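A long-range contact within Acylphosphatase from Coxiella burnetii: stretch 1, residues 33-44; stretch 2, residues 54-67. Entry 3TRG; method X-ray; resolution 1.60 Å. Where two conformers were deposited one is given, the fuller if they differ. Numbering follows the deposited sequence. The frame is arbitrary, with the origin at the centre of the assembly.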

ATOM      1  N   LYS A  33       3.847  -7.040   4.233  1.00  8.56           N
ATOM      2  CA  LYS A  33       3.361  -7.790   5.390  1.00  9.36           C
ATOM      3  C   LYS A  33       2.035  -7.232   5.898  1.00  9.60           C
ATOM      4  O   LYS A  33       1.102  -7.985   6.183  1.00 10.21           O
ATOM      5  N   LYS A  34       1.956  -5.910   6.011  1.00  9.03           N
ATOM      6  CA  LYS A  34       0.727  -5.270   6.458  1.00 10.30           C
ATOM      7  C   LYS A  34      -0.410  -5.558   5.480  1.00 10.40           C
ATOM      8  O   LYS A  34      -1.517  -5.904   5.886  1.00  8.51           O
ATOM      9  N   ALA A  35      -0.123  -5.426   4.188  1.00  9.47           N
ATOM     10  CA  ALA A  35      -1.118  -5.691   3.157  1.00  8.73           C
ATOM     11  C   ALA A  35      -1.632  -7.127   3.232  1.00  9.48           C
ATOM     12  O   ALA A  35      -2.839  -7.367   3.162  1.00 10.10           O
ATOM     13  N   GLU A  36      -0.721  -8.085   3.370  1.00  9.08           N
ATOM     14  CA  GLU A  36      -1.122  -9.484   3.474  1.00 10.85           C
ATOM     15  C   GLU A  36      -2.015  -9.718   4.690  1.00 10.72           C
ATOM     16  O   GLU A  36      -3.011 -10.434   4.609  1.00 12.37           O
ATOM     17  N   GLU A  37      -1.667  -9.096   5.812  1.00 10.78           N
ATOM     18  CA  GLU A  37      -2.478  -9.214   7.021  1.00 11.69           C
ATOM     19  C   GLU A  37      -3.878  -8.649   6.812  1.00 13.92           C
ATOM     20  O   GLU A  37      -4.840  -9.103   7.432  1.00 18.80           O
ATOM     21  N   LEU A  38      -3.986  -7.674   5.917  1.00 10.17           N
ATOM     22  CA  LEU A  38      -5.278  -7.074   5.596  1.00 10.44           C
ATOM     23  C   LEU A  38      -5.943  -7.705   4.369  1.00 11.03           C
ATOM     24  O   LEU A  38      -6.959  -7.208   3.885  1.00 10.39           O
ATOM     25  N   GLN A  39      -5.360  -8.789   3.865  1.00 11.45           N
ATOM     26  CA  GLN A  39      -5.877  -9.472   2.682  1.00  9.40           C
ATOM     27  C   GLN A  39      -5.980  -8.557   1.466  1.00  9.75           C
ATOM     28  O   GLN A  39      -6.994  -8.556   0.755  1.00 10.98           O
ATOM     29  N   LEU A  40      -4.919  -7.787   1.239  1.00  8.04           N
ATOM     30  CA  LEU A  40      -4.822  -6.923   0.072  1.00  7.75           C
ATOM     31  C   LEU A  40      -3.799  -7.496  -0.896  1.00  8.70           C
ATOM     32  O   LEU A  40      -2.873  -8.207  -0.488  1.00  9.54           O
ATOM     33  N   THR A  41      -3.971  -7.180  -2.176  1.00  7.51           N
ATOM     34  CA  THR A  41      -3.027  -7.576  -3.214  1.00  8.83           C
ATOM     35  C   THR A  41      -2.464  -6.329  -3.894  1.00 10.38           C
ATOM     36  O   THR A  41      -2.940  -5.220  -3.662  1.00  9.05           O
ATOM     37  N   GLY A  42      -1.442  -6.509  -4.721  1.00  7.38           N
ATOM     38  CA  GLY A  42      -0.801  -5.375  -5.359  1.00  7.51           C
ATOM     39  C   GLY A  42       0.709  -5.442  -5.256  1.00  7.62           C
ATOM     40  O   GLY A  42       1.294  -6.525  -5.306  1.00  7.97           O
ATOM     41  N   TRP A  43       1.344  -4.283  -5.122  1.00  8.79           N
ATOM     42  CA  TRP A  43       2.804  -4.230  -5.109  1.00  7.35           C
ATOM     43  C   TRP A  43       3.331  -2.973  -4.425  1.00  8.64           C
ATOM     44  O   TRP A  43       2.606  -1.986  -4.258  1.00  7.61           O
ATOM     45  N   VAL A  44       4.598  -3.016  -4.031  1.00  7.33           N
ATOM     46  CA  VAL A  44       5.230  -1.869  -3.392  1.00  8.06           C
ATOM     47  C   VAL A  44       6.691  -1.771  -3.800  1.00 10.73           C
ATOM     48  O   VAL A  44       7.377  -2.782  -3.942  1.00  9.03           O
ATOM     49  N   LEU A  54       3.095   2.404  -4.032  1.00  6.23           N
ATOM     50  CA  LEU A  54       2.394   1.124  -3.980  1.00  9.12           C
ATOM     51  C   LEU A  54       1.038   1.169  -4.666  1.00  8.72           C
ATOM     52  O   LEU A  54       0.448   2.234  -4.844  1.00  7.35           O
ATOM     53  N   VAL A  55       0.575  -0.008  -5.075  1.00  5.64           N
ATOM     54  CA  VAL A  55      -0.810  -0.221  -5.457  1.00  5.67           C
ATOM     55  C   VAL A  55      -1.370  -1.284  -4.519  1.00  6.25           C
ATOM     56  O   VAL A  55      -0.721  -2.305  -4.259  1.00  7.92           O
ATOM     57  N   ALA A  56      -2.558  -1.032  -3.983  1.00  7.02           N
ATOM     58  CA  ALA A  56      -3.196  -1.981  -3.080  1.00  8.12           C
ATOM     59  C   ALA A  56      -4.634  -2.201  -3.522  1.00  7.78           C
ATOM     60  O   ALA A  56      -5.358  -1.240  -3.787  1.00  7.62           O
ATOM     61  N   CYS A  57      -5.034  -3.469  -3.607  1.00  5.74           N
ATOM     62  CA  CYS A  57      -6.371  -3.842  -4.050  1.00  6.54           C
ATOM     63  C   CYS A  57      -6.999  -4.789  -3.043  1.00  8.79           C
ATOM     64  O   CYS A  57      -6.328  -5.676  -2.506  1.00  8.03           O
ATOM     65  N   GLY A  58      -8.292  -4.605  -2.806  1.00  6.76           N
ATOM     66  CA  GLY A  58      -9.043  -5.495  -1.946  1.00  7.74           C
ATOM     67  C   GLY A  58     -10.231  -4.767  -1.351  1.00 10.15           C
ATOM     68  O   GLY A  58     -10.698  -3.769  -1.902  1.00  9.00           O
ATOM     69  N   GLU A  59     -10.722  -5.263  -0.224  1.00  9.52           N
ATOM     70  CA  GLU A  59     -11.878  -4.653   0.417  1.00  9.82           C
ATOM     71  C   GLU A  59     -11.550  -3.256   0.939  1.00  8.35           C
ATOM     72  O   GLU A  59     -10.422  -2.988   1.351  1.00  8.84           O
ATOM     73  N   ARG A  60     -12.532  -2.361   0.902  1.00  9.39           N
ATOM     74  CA  ARG A  60     -12.287  -0.952   1.216  1.00  7.17           C
ATOM     75  C   ARG A  60     -11.918  -0.693   2.678  1.00  8.47           C
ATOM     76  O   ARG A  60     -11.095   0.178   2.962  1.00  8.77           O
ATOM     77  N   ASP A  61     -12.513  -1.438   3.605  1.00  8.75           N
ATOM     78  CA  ASP A  61     -12.129  -1.292   5.001  1.00 10.05           C
ATOM     79  C   ASP A  61     -10.634  -1.560   5.164  1.00  9.47           C
ATOM     80  O   ASP A  61      -9.938  -0.806   5.839  1.00 11.37           O
ATOM     81  N   SER A  62     -10.150  -2.636   4.543  1.00  8.37           N
ATOM     82  CA  SER A  62      -8.726  -2.973   4.600  1.00  9.41           C
ATOM     83  C   SER A  62      -7.872  -1.886   3.953  1.00 11.31           C
ATOM     84  O   SER A  62      -6.843  -1.485   4.495  1.00  8.27           O
ATOM     85  N   ILE A  63      -8.293  -1.423   2.783  0.86  8.66           N
ATOM     86  CA  ILE A  63      -7.595  -0.334   2.105  0.86  9.21           C
ATOM     87  C   ILE A  63      -7.449   0.876   3.032  0.86 11.10           C
ATOM     88  O   ILE A  63      -6.363   1.450   3.170  0.86  9.13           O
HETATM   89  N   MSE A  64      -8.539   1.247   3.694  1.00 10.53           N
HETATM   90  CA  MSE A  64      -8.519   2.435   4.542  1.00 10.88           C
HETATM   91  C   MSE A  64      -7.737   2.258   5.839  1.00 13.08           C
HETATM   92  O   MSE A  64      -7.193   3.218   6.373  1.00 15.69           O
ATOM     93  N   ILE A  65      -7.674   1.032   6.338  1.00 10.48           N
ATOM     94  CA  ILE A  65      -6.797   0.736   7.457  1.00  9.67           C
ATOM     95  C   ILE A  65      -5.339   0.881   7.009  1.00  8.65           C
ATOM     96  O   ILE A  65      -4.517   1.462   7.719  1.00 10.65           O
ATOM     97  N   LEU A  66      -5.026   0.378   5.818  1.00  9.68           N
ATOM     98  CA  LEU A  66      -3.675   0.521   5.276  1.00  9.11           C
ATOM     99  C   LEU A  66      -3.254   1.980   5.120  1.00  9.22           C
ATOM    100  O   LEU A  66      -2.158   2.357   5.541  1.00 11.30           O
ATOM    101  N   THR A  67      -4.114   2.797   4.511  1.00  9.44           N
ATOM    102  CA  THR A  67      -3.769   4.199   4.281  1.00 10.46           C
ATOM    103  C   THR A  67      -3.519   4.953   5.588  1.00 12.81           C
ATOM    104  O   THR A  67      -2.703   5.869   5.624  1.00 14.15           O
TER

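Where two helix-and-strand units of one chain meet, a single branched side chain often fills the hollow that the partner's backbone leaves open, and acylphosphatase from Coxiella burnetii offers a clear case. The strand pairing of Thr41 to Val44 with Leu54 to Cys57 is antiparallel, and the helices flanking the strands meet beside this ladder. Leu40, rotamer m,t, leaves its backbone sideways, yet its end reaches the other stretch. Leu40 CD2 enters a hollow lined by Gly58 CA and Ser62 CB, each 3.7 Å away, and by Ile63 CG1 at 3.9 Å from the same CD2. Leu40 CD1 meets Leu66 CD2 at 3.8 Å. Gly58 makes room for this bump: a CB there would lie 2.7 Å from Leu40 CD2, a clash, and its backbone angles favour glycine in any case.

Leu38, also m,t, points toward the second helix and sits over Ser62, with CB atoms of the two residues 3.8 Å apart. Both Leu38 CD1 and Leu38 CD2 lie 4.0 Å from Ile65 CG2, and Leu38 CD1 is also 4.0 Å from Leu66 CB. Ser62, an m rotamer, fits close beneath and donates a hydrogen bond from OG to Leu38 O at 2.8 Å, satisfying a carbonyl just past the helix. Lys34 contributes its aliphatic stem, CG lying 3.7 Å from Leu66 CD1.

Along the strands, Trp43 (chi1 p) lays a ring face over Val55, whose CB is 4.0 Å from the five-membered ring's centroid; Trp43 CZ2 meets Val55 CG2 at 3.5 Å. Thr41 and Cys57 share that face of the sheet, with Thr41 OG1 3.6 Å from Cys57 CB. One water hydrogen-bonds Thr41 OG1 at 2.8 Å and, weakly, Cys57 O at 3.4 Å; another links Gln39 O (2.8 Å) to Glu59 N (2.9 Å). Cys57 is also covalently bonded to a group elsewhere in the structure.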

ATOM      1  CB  LYS A  33       4.399  -7.793   6.513  1.00  7.63           C
ATOM      2  CG  LYS A  33       4.009  -8.640   7.725  1.00 10.88           C
ATOM      3  CD  LYS A  33       5.179  -8.758   8.696  1.00 12.57           C
ATOM      4  CE  LYS A  33       4.845  -9.648   9.890  1.00 14.01           C
ATOM      5  NZ  LYS A  33       3.910  -8.993  10.846  1.00 16.30           N
ATOM      6  CB  LYS A  34       0.933  -3.764   6.626  1.00  9.98           C
ATOM      7  CG  LYS A  34      -0.324  -2.998   7.035  1.00 12.15           C
ATOM      8  CD  LYS A  34      -0.923  -3.525   8.326  1.00 17.59           C
ATOM      9  CE  LYS A  34      -0.043  -3.212   9.520  1.00 20.83           C
ATOM     10  NZ  LYS A  34      -0.767  -3.493  10.800  1.00 24.02           N
ATOM     11  CB  ALA A  35      -0.553  -5.394   1.779  1.00 11.02           C
ATOM     12  CB  GLU A  36       0.107 -10.399   3.489  1.00 10.96           C
ATOM     13  CG  GLU A  36       0.834 -10.386   2.159  1.00 11.51           C
ATOM     14  CD  GLU A  36       2.011 -11.331   2.112  1.00 15.24           C
ATOM     15  OE1 GLU A  36       2.541 -11.698   3.184  1.00 15.37           O
ATOM     16  OE2 GLU A  36       2.406 -11.706   0.989  1.00 15.75           O
ATOM     17  CB  GLU A  37      -1.770  -8.550   8.205  1.00 14.26           C
ATOM     18  CG  GLU A  37      -0.550  -9.347   8.645  1.00 18.64           C
ATOM     19  CD  GLU A  37       0.403  -8.576   9.532  1.00 23.81           C
ATOM     20  OE1 GLU A  37       0.212  -7.356   9.725  1.00 22.76           O
ATOM     21  OE2 GLU A  37       1.362  -9.202  10.032  1.00 25.31           O
ATOM     22  CB  LEU A  38      -5.115  -5.564   5.394  1.00  9.17           C
ATOM     23  CG  LEU A  38      -4.657  -4.799   6.637  1.00 10.96           C
ATOM     24  CD1 LEU A  38      -4.264  -3.384   6.255  1.00 11.56           C
ATOM     25  CD2 LEU A  38      -5.762  -4.788   7.690  1.00 14.41           C
ATOM     26  CB  GLN A  39      -7.239 -10.115   2.972  1.00 10.58           C
ATOM     27  CG  GLN A  39      -7.195 -11.151   4.084  1.00 15.82           C
ATOM     28  CD  GLN A  39      -8.418 -12.047   4.093  1.00 29.81           C
ATOM     29  OE1 GLN A  39      -8.804 -12.602   3.061  1.00 33.10           O
ATOM     30  NE2 GLN A  39      -9.037 -12.193   5.258  1.00 35.31           N
ATOM     31  CB  LEU A  40      -4.394  -5.515   0.492  1.00  7.70           C
ATOM     32  CG  LEU A  40      -5.352  -4.763   1.419  1.00  7.78           C
ATOM     33  CD1 LEU A  40      -4.707  -3.475   1.909  1.00  8.47           C
ATOM     34  CD2 LEU A  40      -6.661  -4.479   0.705  1.00 10.19           C
ATOM     35  CB  THR A  41      -3.698  -8.471  -4.262  1.00 10.63           C
ATOM     36  OG1 THR A  41      -4.786  -7.760  -4.866  1.00 10.39           O
ATOM     37  CG2 THR A  41      -4.226  -9.745  -3.612  1.00 12.20           C
ATOM     38  CB  TRP A  43       3.360  -4.319  -6.539  1.00  7.13           C
ATOM     39  CG  TRP A  43       2.827  -3.265  -7.479  1.00  7.37           C
ATOM     40  CD1 TRP A  43       1.786  -3.399  -8.356  1.00  8.58           C
ATOM     41  CD2 TRP A  43       3.312  -1.922  -7.634  1.00  6.32           C
ATOM     42  NE1 TRP A  43       1.597  -2.221  -9.047  1.00  8.46           N
ATOM     43  CE2 TRP A  43       2.518  -1.302  -8.623  1.00  8.90           C
ATOM     44  CE3 TRP A  43       4.340  -1.188  -7.037  1.00  6.91           C
ATOM     45  CZ2 TRP A  43       2.721   0.021  -9.024  1.00  9.10           C
ATOM     46  CZ3 TRP A  43       4.542   0.125  -7.438  1.00  8.68           C
ATOM     47  CH2 TRP A  43       3.735   0.715  -8.422  1.00 10.21           C
ATOM     48  CB  VAL A  44       5.131  -1.953  -1.850  1.00  6.39           C
ATOM     49  CG1 VAL A  44       5.822  -3.214  -1.321  1.00  8.41           C
ATOM     50  CG2 VAL A  44       5.722  -0.703  -1.206  1.00  9.43           C
ATOM     51  CB  LEU A  54       2.215   0.644  -2.530  1.00  6.61           C
ATOM     52  CG  LEU A  54       1.372   1.553  -1.630  1.00  7.66           C
ATOM     53  CD1 LEU A  54       0.351   0.723  -0.870  1.00  8.44           C
ATOM     54  CD2 LEU A  54       2.264   2.315  -0.668  1.00  8.95           C
ATOM     55  CB  VAL A  55      -0.927  -0.701  -6.915  1.00  5.82           C
ATOM     56  CG1 VAL A  55      -2.327  -1.249  -7.192  1.00  7.57           C
ATOM     57  CG2 VAL A  55      -0.592   0.442  -7.880  1.00  6.87           C
ATOM     58  CB  ALA A  56      -3.149  -1.472  -1.654  1.00  7.49           C
ATOM     59  CB  CYS A  57      -6.312  -4.557  -5.402  1.00  5.76           C
ATOM     60  SG  CYS A  57      -5.588  -3.608  -6.754  1.00  7.18           S
ATOM     61  CB  GLU A  59     -12.412  -5.575   1.512  1.00  9.93           C
ATOM     62  CG  GLU A  59     -12.962  -6.863   0.915  1.00 13.04           C
ATOM     63  CD  GLU A  59     -13.703  -7.727   1.908  1.00 19.83           C
ATOM     64  OE1 GLU A  59     -13.514  -7.541   3.127  1.00 19.20           O
ATOM     65  OE2 GLU A  59     -14.483  -8.593   1.459  1.00 21.36           O
ATOM     66  CB  ARG A  60     -13.481  -0.094   0.787  1.00  6.95           C
ATOM     67  CG  ARG A  60     -13.677  -0.082  -0.728  1.00  7.29           C
ATOM     68  CD  ARG A  60     -14.973   0.615  -1.117  1.00  7.62           C
ATOM     69  NE  ARG A  60     -15.209   0.588  -2.559  1.00  9.07           N
ATOM     70  CZ  ARG A  60     -15.794  -0.422  -3.198  1.00  9.82           C
ATOM     71  NH1 ARG A  60     -16.186  -1.493  -2.521  1.00 12.00           N
ATOM     72  NH2 ARG A  60     -15.980  -0.368  -4.513  1.00 10.35           N
ATOM     73  CB  ASP A  61     -12.927  -2.234   5.903  1.00 12.19           C
ATOM     74  CG  ASP A  61     -14.351  -1.761   6.145  1.00 16.01           C
ATOM     75  OD1 ASP A  61     -14.786  -0.778   5.515  1.00 13.12           O
ATOM     76  OD2 ASP A  61     -15.036  -2.394   6.977  1.00 16.47           O
ATOM     77  CB  SER A  62      -8.450  -4.321   3.933  1.00 12.09           C
ATOM     78  OG  SER A  62      -8.958  -5.381   4.723  1.00 15.28           O
ATOM     79  CB  ILE A  63      -8.322   0.055   0.797  0.86  9.31           C
ATOM     80  CG1 ILE A  63      -8.161  -1.058  -0.244  0.86 10.49           C
ATOM     81  CG2 ILE A  63      -7.811   1.386   0.257  0.86 11.43           C
ATOM     82  CD1 ILE A  63      -8.900  -0.801  -1.531  0.86 11.29           C
HETATM   83  CB  MSE A  64      -9.940   2.943   4.799  1.00 11.35           C
HETATM   84  CG  MSE A  64     -10.628   3.418   3.530  1.00 12.26           C
HETATM   85 SE   MSE A  64      -9.643   4.894   2.682  1.00 18.89          SE
HETATM   86  CE  MSE A  64      -9.972   6.240   4.046  1.00 19.70           C
ATOM     87  CB  ILE A  65      -7.060  -0.667   8.008  1.00  8.23           C
ATOM     88  CG1 ILE A  65      -8.442  -0.711   8.666  1.00 13.72           C
ATOM     89  CG2 ILE A  65      -5.975  -1.068   9.006  1.00 13.09           C
ATOM     90  CD1 ILE A  65      -8.868  -2.094   9.065  1.00 16.83           C
ATOM     91  CB  LEU A  66      -3.549  -0.186   3.926  1.00  8.84           C
ATOM     92  CG  LEU A  66      -2.163  -0.100   3.283  1.00 10.63           C
ATOM     93  CD1 LEU A  66      -1.160  -0.906   4.091  1.00 11.59           C
ATOM     94  CD2 LEU A  66      -2.230  -0.606   1.851  1.00 10.97           C
ATOM     95  CB  THR A  67      -4.814   4.962   3.423  1.00 11.02           C
ATOM     96  OG1 THR A  67      -6.089   4.961   4.077  1.00 12.52           O
ATOM     97  CG2 THR A  67      -4.945   4.341   2.039  1.00 13.58           C
TER
HETATM   98  O   HOH W   1      -9.508  -7.467   1.183  0.99 12.71           O
HETATM   99  O   HOH W   2      -7.420  -8.497  -4.125  0.84 14.37           O